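Local coordinates for G protein alpha subunit (Entamoeba histolytica, PDB 4FID) that binds guanine nucleotides and probably relays signals from membrane receptors as the GTP-hydrolysing alpha subunit of a heterotrimeric G protein, at residues A[151-156]-A[162-167]; A[61-66]-A[107-112]; A[239-244]-A[261-266]. All coordinates share one frame; numbering follows the deposited sequence.

Contact 1: A[151-156]-A[162-167]; sequences IHEYDF and PFHLID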
loop_
_atom_site.group_PDB
_atom_site.type_symbol
_atom_site.label_atom_id
_atom_site.label_comp_id
_atom_site.label_asym_id
_atom_site.label_seq_id
_atom_site.Cartn_x
_atom_site.Cartn_y
_atom_site.Cartn_z
ATOM N N ILE A 151 10.494 -5.444 10.944
ATOM C CA ILE A 151 10.153 -6.745 11.490
ATOM C C ILE A 151 9.018 -6.615 12.496
ATOM O O ILE A 151 9.223 -6.267 13.645
ATOM C CB ILE A 151 11.377 -7.520 12.038
ATOM C CG1 ILE A 151 11.058 -9.010 12.079
ATOM C CG2 ILE A 151 11.838 -6.987 13.400
ATOM C CD1 ILE A 151 10.648 -9.549 10.744
ATOM N N HIS A 152 7.805 -6.875 12.034
ATOM C CA HIS A 152 6.628 -6.743 12.879
ATOM C C HIS A 152 5.910 -8.072 12.989
ATOM O O HIS A 152 5.609 -8.707 11.978
ATOM C CB HIS A 152 5.671 -5.701 12.301
ATOM C CG HIS A 152 6.234 -4.315 12.264
ATOM N ND1 HIS A 152 5.945 -3.369 13.224
ATOM C CD2 HIS A 152 7.064 -3.712 11.380
ATOM C CE1 HIS A 152 6.574 -2.244 12.934
ATOM N NE2 HIS A 152 7.260 -2.425 11.821
ATOM N N GLU A 153 5.638 -8.493 14.217
ATOM C CA GLU A 153 4.917 -9.731 14.462
ATOM C C GLU A 153 3.609 -9.408 15.135
ATOM O O GLU A 153 3.516 -8.424 15.864
ATOM C CB GLU A 153 5.734 -10.664 15.366
ATOM C CG GLU A 153 7.078 -11.074 14.776
ATOM C CD GLU A 153 7.750 -12.230 15.520
ATOM O OE1 GLU A 153 8.699 -11.970 16.283
ATOM O OE2 GLU A 153 7.350 -13.399 15.326
ATOM N N TYR A 154 2.590 -10.211 14.867
ATOM C CA TYR A 154 1.454 -10.304 15.782
ATOM C C TYR A 154 0.505 -11.451 15.500
ATOM O O TYR A 154 0.597 -12.124 14.476
ATOM C CB TYR A 154 0.678 -8.995 15.971
ATOM C CG TYR A 154 0.544 -8.103 14.763
ATOM C CD1 TYR A 154 -0.372 -8.382 13.758
ATOM C CD2 TYR A 154 1.299 -6.936 14.662
ATOM C CE1 TYR A 154 -0.504 -7.538 12.671
ATOM C CE2 TYR A 154 1.175 -6.093 13.586
ATOM C CZ TYR A 154 0.280 -6.394 12.596
ATOM O OH TYR A 154 0.181 -5.534 11.532
ATOM N N ASP A 155 -0.392 -11.671 16.452
ATOM C CA ASP A 155 -1.347 -12.754 16.373
ATOM C C ASP A 155 -2.747 -12.197 16.203
ATOM O O ASP A 155 -3.081 -11.153 16.763
ATOM C CB ASP A 155 -1.272 -13.603 17.640
ATOM C CG ASP A 155 0.138 -14.028 17.962
ATOM O OD1 ASP A 155 0.663 -14.963 17.312
ATOM O OD2 ASP A 155 0.737 -13.406 18.853
ATOM N N PHE A 156 -3.542 -12.888 15.396
ATOM C CA PHE A 156 -4.978 -12.674 15.353
ATOM C C PHE A 156 -5.691 -14.031 15.358
ATOM O O PHE A 156 -5.051 -15.080 15.478
ATOM C CB PHE A 156 -5.381 -11.821 14.146
ATOM C CG PHE A 156 -4.731 -12.233 12.862
ATOM C CD1 PHE A 156 -3.429 -11.868 12.581
ATOM C CD2 PHE A 156 -5.429 -12.973 11.923
ATOM C CE1 PHE A 156 -2.827 -12.255 11.388
ATOM C CE2 PHE A 156 -4.834 -13.357 10.728
ATOM C CZ PHE A 156 -3.535 -12.998 10.461
ATOM N N PRO A 162 -6.107 -19.793 15.343
ATOM C CA PRO A 162 -4.999 -18.878 15.652
ATOM C C PRO A 162 -4.050 -18.617 14.456
ATOM O O PRO A 162 -3.582 -19.564 13.819
ATOM C CB PRO A 162 -4.249 -19.615 16.759
ATOM C CG PRO A 162 -4.463 -21.064 16.426
ATOM C CD PRO A 162 -5.858 -21.157 15.836
ATOM N N PHE A 163 -3.783 -17.343 14.166
ATOM C CA PHE A 163 -2.805 -16.965 13.157
ATOM C C PHE A 163 -1.659 -16.129 13.732
ATOM O O PHE A 163 -1.831 -15.381 14.691
ATOM C CB PHE A 163 -3.472 -16.201 12.019
ATOM C CG PHE A 163 -4.188 -17.076 11.049
ATOM C CD1 PHE A 163 -3.674 -17.292 9.789
ATOM C CD2 PHE A 163 -5.378 -17.697 11.400
ATOM C CE1 PHE A 163 -4.344 -18.110 8.885
ATOM C CE2 PHE A 163 -6.049 -18.514 10.503
ATOM C CZ PHE A 163 -5.535 -18.719 9.247
ATOM N N HIS A 164 -0.481 -16.275 13.140
ATOM C CA HIS A 164 0.658 -15.453 13.516
ATOM C C HIS A 164 1.211 -14.792 12.258
ATOM O O HIS A 164 1.497 -15.461 11.255
ATOM C CB HIS A 164 1.721 -16.281 14.228
ATOM C CG HIS A 164 2.917 -15.492 14.645
ATOM N ND1 HIS A 164 2.916 -14.664 15.750
ATOM C CD2 HIS A 164 4.161 -15.408 14.113
ATOM C CE1 HIS A 164 4.105 -14.101 15.874
ATOM N NE2 HIS A 164 4.881 -14.538 14.896
ATOM N N LEU A 165 1.334 -13.470 12.308
ATOM C CA LEU A 165 1.640 -12.689 11.123
ATOM C C LEU A 165 3.048 -12.134 11.292
ATOM O O LEU A 165 3.342 -11.497 12.308
ATOM C CB LEU A 165 0.597 -11.563 10.969
ATOM C CG LEU A 165 0.446 -10.726 9.683
ATOM C CD1 LEU A 165 1.596 -9.763 9.515
ATOM C CD2 LEU A 165 0.330 -11.594 8.442
ATOM N N ILE A 166 3.923 -12.406 10.318
ATOM C CA ILE A 166 5.275 -11.858 10.315
ATOM C C ILE A 166 5.414 -10.889 9.169
ATOM O O ILE A 166 5.389 -11.297 8.010
ATOM C CB ILE A 166 6.331 -12.950 10.129
ATOM C CG1 ILE A 166 6.168 -14.030 11.210
ATOM C CG2 ILE A 166 7.774 -12.320 10.093
ATOM C CD1 ILE A 166 6.897 -15.310 10.912
ATOM N N ASP A 167 5.546 -9.603 9.491
ATOM C CA ASP A 167 5.650 -8.546 8.471
ATOM C C ASP A 167 7.118 -8.169 8.261
ATOM O O ASP A 167 7.725 -7.513 9.109
ATOM C CB ASP A 167 4.813 -7.332 8.891
ATOM C CG ASP A 167 4.935 -6.160 7.938
ATOM O OD1 ASP A 167 4.417 -5.082 8.293
ATOM O OD2 ASP A 167 5.537 -6.287 6.846
#

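Contact 2: A[61-66]-A[107-112]; sequences AILNHP and YEESAK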
loop_
_atom_site.group_PDB
_atom_site.type_symbol
_atom_site.label_atom_id
_atom_site.label_comp_id
_atom_site.label_asym_id
_atom_site.label_seq_id
_atom_site.Cartn_x
_atom_site.Cartn_y
_atom_site.Cartn_z
ATOM N N ALA A 61 3.432 25.143 -10.171
ATOM C CA ALA A 61 4.332 26.128 -10.772
ATOM C C ALA A 61 5.113 25.478 -11.904
ATOM O O ALA A 61 5.170 25.991 -13.028
ATOM C CB ALA A 61 5.292 26.681 -9.726
ATOM N N ILE A 62 5.712 24.335 -11.590
ATOM C CA ILE A 62 6.432 23.535 -12.567
ATOM C C ILE A 62 5.561 23.149 -13.786
ATOM O O ILE A 62 6.067 23.008 -14.894
ATOM C CB ILE A 62 7.019 22.275 -11.881
ATOM C CG1 ILE A 62 8.034 22.683 -10.807
ATOM C CG2 ILE A 62 7.646 21.329 -12.901
ATOM C CD1 ILE A 62 8.623 21.518 -10.027
ATOM N N LEU A 63 4.253 23.005 -13.584
ATOM C CA LEU A 63 3.366 22.538 -14.653
ATOM C C LEU A 63 2.399 23.617 -15.182
ATOM O O LEU A 63 1.456 23.317 -15.917
ATOM C CB LEU A 63 2.598 21.286 -14.210
ATOM C CG LEU A 63 3.424 20.028 -13.894
ATOM C CD1 LEU A 63 2.623 19.003 -13.108
ATOM C CD2 LEU A 63 3.929 19.397 -15.169
ATOM N N ASN A 64 2.643 24.871 -14.823
ATOM C CA ASN A 64 1.866 25.975 -15.387
ATOM C C ASN A 64 0.351 25.788 -15.278
ATOM O O ASN A 64 -0.348 25.755 -16.290
ATOM C CB ASN A 64 2.244 26.209 -16.852
ATOM C CG ASN A 64 3.733 26.077 -17.096
ATOM O OD1 ASN A 64 4.530 26.915 -16.655
ATOM N ND2 ASN A 64 4.124 25.008 -17.799
ATOM N N HIS A 65 -0.141 25.648 -14.049
ATOM C CA HIS A 65 -1.564 25.735 -13.764
ATOM C C HIS A 65 -1.765 26.855 -12.741
ATOM O O HIS A 65 -1.766 26.612 -11.531
ATOM C CB HIS A 65 -2.091 24.432 -13.169
ATOM C CG HIS A 65 -1.792 23.223 -13.994
ATOM N ND1 HIS A 65 -2.400 22.982 -15.201
ATOM C CD2 HIS A 65 -0.963 22.177 -13.767
ATOM C CE1 HIS A 65 -1.948 21.839 -15.696
ATOM N NE2 HIS A 65 -1.078 21.334 -14.846
ATOM N N PRO A 66 -1.935 28.090 -13.213
ATOM C CA PRO A 66 -2.024 29.196 -12.262
ATOM C C PRO A 66 -3.087 29.011 -11.165
ATOM O O PRO A 66 -4.128 28.364 -11.358
ATOM C CB PRO A 66 -2.343 30.396 -13.162
ATOM C CG PRO A 66 -1.713 30.048 -14.443
ATOM C CD PRO A 66 -1.970 28.566 -14.603
ATOM N N TYR A 107 -3.251 18.185 -9.424
ATOM C CA TYR A 107 -3.505 16.896 -8.792
ATOM C C TYR A 107 -3.788 15.828 -9.845
ATOM O O TYR A 107 -3.335 14.699 -9.715
ATOM C CB TYR A 107 -4.657 16.992 -7.787
ATOM C CG TYR A 107 -5.081 15.661 -7.205
ATOM C CD1 TYR A 107 -4.420 15.113 -6.110
ATOM C CD2 TYR A 107 -6.156 14.955 -7.742
ATOM C CE1 TYR A 107 -4.807 13.896 -5.578
ATOM C CE2 TYR A 107 -6.556 13.747 -7.214
ATOM C CZ TYR A 107 -5.881 13.219 -6.133
ATOM O OH TYR A 107 -6.276 12.012 -5.606
ATOM N N GLU A 108 -4.527 16.200 -10.889
ATOM C CA GLU A 108 -4.835 15.286 -11.990
ATOM C C GLU A 108 -3.602 14.887 -12.811
ATOM O O GLU A 108 -3.624 13.885 -13.519
ATOM C CB GLU A 108 -5.912 15.877 -12.902
ATOM C CG GLU A 108 -7.216 16.188 -12.185
ATOM C CD GLU A 108 -7.728 15.018 -11.353
ATOM O OE1 GLU A 108 -8.517 15.242 -10.402
ATOM O OE2 GLU A 108 -7.339 13.866 -11.645
ATOM N N GLU A 109 -2.525 15.662 -12.721
ATOM C CA GLU A 109 -1.282 15.275 -13.392
ATOM C C GLU A 109 -0.349 14.541 -12.421
ATOM O O GLU A 109 0.851 14.455 -12.637
ATOM C CB GLU A 109 -0.600 16.482 -14.047
ATOM C CG GLU A 109 -1.446 17.155 -15.131
ATOM C CD GLU A 109 -0.667 18.173 -15.965
ATOM O OE1 GLU A 109 -1.241 18.717 -16.936
ATOM O OE2 GLU A 109 0.517 18.430 -15.661
ATOM N N SER A 110 -0.935 14.010 -11.356
ATOM C CA SER A 110 -0.233 13.257 -10.332
ATOM C C SER A 110 0.789 12.258 -10.888
ATOM O O SER A 110 1.757 11.894 -10.204
ATOM C CB SER A 110 -1.262 12.500 -9.512
ATOM O OG SER A 110 -0.752 12.177 -8.245
ATOM N N ALA A 111 0.546 11.778 -12.107
ATOM C CA ALA A 111 1.540 10.989 -12.832
ATOM C C ALA A 111 2.093 11.804 -14.003
ATOM O O ALA A 111 1.487 11.856 -15.079
ATOM C CB ALA A 111 0.955 9.695 -13.324
ATOM N N LYS A 112 3.254 12.414 -13.784
ATOM C CA LYS A 112 3.943 12.187 -12.528
ATOM C C LYS A 112 4.711 13.371 -11.938
ATOM O O LYS A 112 5.322 14.194 -12.630
ATOM C CB LYS A 112 4.865 10.956 -12.623
ATOM C CG LYS A 112 6.106 11.157 -13.495
ATOM C CD LYS A 112 6.961 9.898 -13.582
ATOM C CE LYS A 112 8.127 10.089 -14.543
ATOM N NZ LYS A 112 8.877 8.818 -14.756
#

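Contact 3: A[239-244]-A[261-266]; sequences DLFEEK and DNAVMG. With GDP (guanosine-5'-diphosphate), chain C.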
loop_
_atom_site.group_PDB
_atom_site.type_symbol
_atom_site.label_atom_id
_atom_site.label_comp_id
_atom_site.label_asym_id
_atom_site.label_seq_id
_atom_site.Cartn_x
_atom_site.Cartn_y
_atom_site.Cartn_z
ATOM N N ASP A 239 -7.751 -0.228 -6.980
ATOM C CA ASP A 239 -8.467 1.045 -7.151
ATOM C C ASP A 239 -7.619 2.094 -7.884
ATOM O O ASP A 239 -8.065 2.674 -8.894
ATOM C CB ASP A 239 -8.990 1.598 -5.797
ATOM C CG ASP A 239 -7.903 1.637 -4.683
ATOM O OD1 ASP A 239 -7.004 0.755 -4.643
ATOM O OD2 ASP A 239 -7.973 2.555 -3.826
ATOM N N LEU A 240 -6.395 2.307 -7.383
ATOM C CA LEU A 240 -5.464 3.279 -7.946
ATOM C C LEU A 240 -5.110 2.901 -9.362
ATOM O O LEU A 240 -4.975 3.761 -10.231
ATOM C CB LEU A 240 -4.197 3.374 -7.101
ATOM C CG LEU A 240 -4.435 3.977 -5.710
ATOM C CD1 LEU A 240 -3.134 4.106 -4.904
ATOM C CD2 LEU A 240 -5.146 5.337 -5.847
ATOM N N PHE A 241 -4.974 1.603 -9.592
ATOM C CA PHE A 241 -4.621 1.103 -10.907
ATOM C C PHE A 241 -5.715 1.364 -11.970
ATOM O O PHE A 241 -5.409 1.811 -13.064
ATOM C CB PHE A 241 -4.266 -0.379 -10.791
ATOM C CG PHE A 241 -3.938 -1.037 -12.095
ATOM C CD1 PHE A 241 -2.764 -0.728 -12.763
ATOM C CD2 PHE A 241 -4.802 -1.991 -12.640
ATOM C CE1 PHE A 241 -2.450 -1.357 -13.983
ATOM C CE2 PHE A 241 -4.510 -2.618 -13.854
ATOM C CZ PHE A 241 -3.327 -2.299 -14.528
ATOM N N GLU A 242 -6.978 1.088 -11.636
ATOM C CA GLU A 242 -8.120 1.349 -12.528
ATOM C C GLU A 242 -8.034 2.769 -13.063
ATOM O O GLU A 242 -8.056 3.006 -14.266
ATOM C CB GLU A 242 -9.444 1.234 -11.751
ATOM C CG GLU A 242 -10.378 0.092 -12.151
ATOM C CD GLU A 242 -11.845 0.539 -12.361
ATOM O OE1 GLU A 242 -12.450 1.149 -11.442
ATOM O OE2 GLU A 242 -12.392 0.268 -13.459
ATOM N N GLU A 243 -7.951 3.710 -12.128
ATOM C CA GLU A 243 -7.983 5.132 -12.409
ATOM C C GLU A 243 -6.745 5.548 -13.198
ATOM O O GLU A 243 -6.838 6.264 -14.208
ATOM C CB GLU A 243 -8.078 5.907 -11.086
ATOM C CG GLU A 243 -7.979 7.421 -11.222
ATOM C CD GLU A 243 -9.101 8.021 -12.071
ATOM O OE1 GLU A 243 -10.292 7.884 -11.692
ATOM O OE2 GLU A 243 -8.790 8.638 -13.117
ATOM N N LYS A 244 -5.583 5.085 -12.744
ATOM C CA LYS A 244 -4.318 5.476 -13.351
ATOM C C LYS A 244 -4.258 5.083 -14.819
ATOM O O LYS A 244 -3.666 5.785 -15.631
ATOM C CB LYS A 244 -3.166 4.853 -12.601
ATOM C CG LYS A 244 -1.819 5.247 -13.125
ATOM C CD LYS A 244 -0.792 5.016 -12.054
ATOM C CE LYS A 244 0.540 5.637 -12.416
ATOM N NZ LYS A 244 1.548 5.223 -11.419
ATOM N N ASP A 261 -8.334 0.044 -21.767
ATOM C CA ASP A 261 -8.854 0.623 -20.534
ATOM C C ASP A 261 -9.304 -0.421 -19.507
ATOM O O ASP A 261 -9.620 -0.072 -18.352
ATOM C CB ASP A 261 -10.041 1.535 -20.883
ATOM C CG ASP A 261 -10.317 2.575 -19.811
ATOM O OD1 ASP A 261 -9.545 2.609 -18.820
ATOM O OD2 ASP A 261 -11.294 3.354 -19.959
ATOM N N ASN A 262 -9.343 -1.688 -19.933
ATOM C CA ASN A 262 -9.856 -2.783 -19.103
ATOM C C ASN A 262 -8.925 -3.198 -17.942
ATOM O O ASN A 262 -7.918 -3.895 -18.130
ATOM C CB ASN A 262 -10.223 -3.973 -19.997
ATOM C CG ASN A 262 -10.904 -5.101 -19.242
ATOM O OD1 ASN A 262 -10.611 -5.358 -18.073
ATOM N ND2 ASN A 262 -11.807 -5.796 -19.920
ATOM N N ALA A 263 -9.284 -2.782 -16.738
ATOM C CA ALA A 263 -8.414 -2.933 -15.595
ATOM C C ALA A 263 -8.226 -4.398 -15.218
ATOM O O ALA A 263 -7.212 -4.771 -14.591
ATOM C CB ALA A 263 -8.946 -2.135 -14.411
ATOM N N VAL A 264 -9.196 -5.230 -15.588
ATOM C CA VAL A 264 -9.096 -6.649 -15.292
ATOM C C VAL A 264 -8.059 -7.300 -16.197
ATOM O O VAL A 264 -7.115 -7.957 -15.729
ATOM C CB VAL A 264 -10.444 -7.368 -15.413
ATOM C CG1 VAL A 264 -10.240 -8.848 -15.719
ATOM C CG2 VAL A 264 -11.214 -7.207 -14.121
HETATM N N MSE A 265 -8.231 -7.097 -17.493
HETATM C CA MSE A 265 -7.301 -7.646 -18.454
HETATM C C MSE A 265 -5.889 -7.115 -18.196
HETATM O O MSE A 265 -4.906 -7.875 -18.331
HETATM C CB MSE A 265 -7.742 -7.316 -19.875
HETATM C CG MSE A 265 -8.960 -8.100 -20.352
HETATM SE SE MSE A 265 -9.261 -7.831 -22.269
HETATM C CE MSE A 265 -9.406 -5.896 -22.337
ATOM N N GLY A 266 -5.797 -5.829 -17.817
ATOM C CA GLY A 266 -4.512 -5.203 -17.546
ATOM C C GLY A 266 -3.827 -5.758 -16.299
ATOM O O GLY A 266 -2.600 -5.882 -16.234
HETATM P PB GDP C . 5.085 -0.846 2.890
HETATM O O1B GDP C . 5.333 -0.475 4.330
HETATM O O2B GDP C . 6.337 -0.577 2.087
HETATM O O3B GDP C . 4.757 -2.318 2.852
HETATM O O3A GDP C . 3.867 0.009 2.228
HETATM P PA GDP C . 2.782 0.881 3.073
HETATM O O1A GDP C . 1.741 -0.005 3.725
HETATM O O2A GDP C . 3.460 1.752 4.117
HETATM O "O5'" GDP C . 2.108 1.841 1.956
HETATM C "C5'" GDP C . 2.159 3.264 2.106
HETATM C "C4'" GDP C . 0.927 3.967 1.520
HETATM O "O4'" GDP C . 0.236 3.160 0.556
HETATM C "C3'" GDP C . -0.091 4.362 2.591
HETATM O "O3'" GDP C . -0.344 5.780 2.519
HETATM C "C2'" GDP C . -1.337 3.549 2.268
HETATM O "O2'" GDP C . -2.539 4.262 2.609
HETATM C "C1'" GDP C . -1.175 3.271 0.770
HETATM N N9 GDP C . -1.916 2.059 0.313
HETATM C C8 GDP C . -1.644 0.762 0.578
HETATM N N7 GDP C . -2.546 -0.064 -0.021
HETATM C C5 GDP C . -3.419 0.709 -0.693
HETATM C C6 GDP C . -4.625 0.503 -1.536
HETATM O O6 GDP C . -5.055 -0.640 -1.779
HETATM N N1 GDP C . -5.251 1.576 -2.032
HETATM C C2 GDP C . -4.811 2.829 -1.801
HETATM N N2 GDP C . -5.488 3.863 -2.348
HETATM N N3 GDP C . -3.717 3.101 -1.043
HETATM C C4 GDP C . -2.997 2.103 -0.474
HETATM O O HOH W 1 -10.166 1.900 -15.991
HETATM O O HOH W 2 -11.651 -1.617 -16.167
#

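Contact 1: A[151-156]-A[162-167]
Phe156 lays one face of its ring over CB of Phe163, 3.7 Å from the ring centroid, while Leu165 CB meets the same ring at its edge, 3.5 Å from Phe156 CE1. The two phenyl planes are only 12° apart, but the offset, with centroids 5.5 Å apart, leaves little ring-on-ring contact. Phe156 reaches this place because its CG lies between the backbone N and carbonyl carbon (chi1 46°). This is the packed face, which Tyr154 shares; its hydroxyl bonds the carbonyl of Ala22 in helix 18-28. Strands 152-157 and 162-167 form an antiparallel beta hairpin at one margin of the Ras-like sheet, with paired backbone bonds at His152-Asp167, Tyr154-Leu165 and Phe156-Phe163. Asp167, predicted to belong to the GTP site, ends the inner strand and makes a salt bridge to Lys18 of the P-loop. On the opposite face the Glu153, Asp155 and His164 end is polar and more exposed, while Ile166 is buried beside Ile151 and Phe182. His164 donates from ND1 to Asp155 OD1 (2.8 Å) and from NE2 to Glu153 OE2 (2.8 Å). Both acceptors lie near the imidazole plane, although Asp155 OD1 is met from above its carboxylate plane. Two acid partners would probably favour a protonated His164.

Contact 2: A[61-66]-A[107-112]
Glu109 extends its carboxylate between Leu63 and His65, and these three side chains carry the contact. OE2 of Glu109 comes to 3.4 Å from CD1 of Leu63 and 3.6 Å from CD2, so the leucine branch lies against that one oxygen. The aliphatic parts of Leu63 and Glu109 run alongside one another, pointing opposite ways. His65 NE2 lies 3.4 Å from both OE1 and OE2 of Glu109, with OE1 near the imidazole plane at the ring edge. Ring and carboxylate planes are nearly perpendicular, 81° apart. Glu109 spans the gap because its chain is fully extended beyond CG (chi2 -169°, chi3 175°).

The next shell sets these groups in place. Leu63 is the first residue to leave the helical path of helix 42-62, and Asn64, with positive phi, is the C-prime residue of a Schellman motif in which Asn64 N bonds Ala61 O at 3.3 Å. This turn brings the carbonyl O of Leu63 over one face of the His65 ring. The imidazole also rests on Ala105 and Thr106 of helix 101-108, and Leu63 packs on Phe113. The contact thus joins the residues just past the ends of helices 42-62 and 101-108 in the all-helical domain, at its surface and away from the nucleotide.

With an acid so close to the imidazole edge, a protonated His65 would probably be favoured, though the partly exposed position and the 3.4 Å separation of NE2 from the Glu109 oxygens suggest a modest effect.

Contact 3: A[239-244]-A[261-266]
The helix that begins in the guanine-specifying NKxD motif, residues 236-239, meets the start of helix 263-275 through Phe241, Glu242 and Ala263. Phe241 points its ring edge at the second helix: CE2 is 3.5 Å from the carbonyl O of Ala263, near the ring plane, and CZ is 3.9 Å from the carbonyl C of Gly266. CG of Phe241 stands anti to the backbone N (chi1 177°), which carries the ring across. Beside it, Glu242 CG touches Ala263 CB at 3.5 Å. Water links the more open margin: one lies within hydrogen-bonding distance of both Glu242 O and Asp261 OD1, while another accepts from Ala263 N at 2.7 Å and reaches Glu242 OE2 only by a weak bond. Asn262 is the N-cap, its OD1 taking the N-H of Met265 (selenomethionine here) at 3.0 Å.

Two residues before Phe241, Asp239 reads the guanine of GDP, its OD1 taking N1-H at 3.3 Å and OD2 taking the N2 amino group at 3.2 Å. The Phe241 ring lies roughly at right angles to that of Tyr197 and packs on Ala267 and Ile270, so, sent out from helix 238-247, it sits between helix 263-275 and the loop after strand 187-193.

Overall arrangement
From the N terminus, contact 2 comes first, closing a loop of 40 residues between helix 42-62 and the end of helix 101-108 within the all-helical domain. Contact 1 follows, a beta hairpin with five residues between its segments, back in the Ras-like domain at the sheet margin. Contact 3 is last and closes a 16-residue excursion between helices 238-247 and 263-275. The three run in series; none nests in or crosses another. Contacts 2 and 3 touch where Ala111 CB packs on Lys244 CE (4.2 Å), a point where the helical domain meets the Ras-like domain. Contact 1 lies across the chain's centre from both, its centre about 31 Å from that of contact 3.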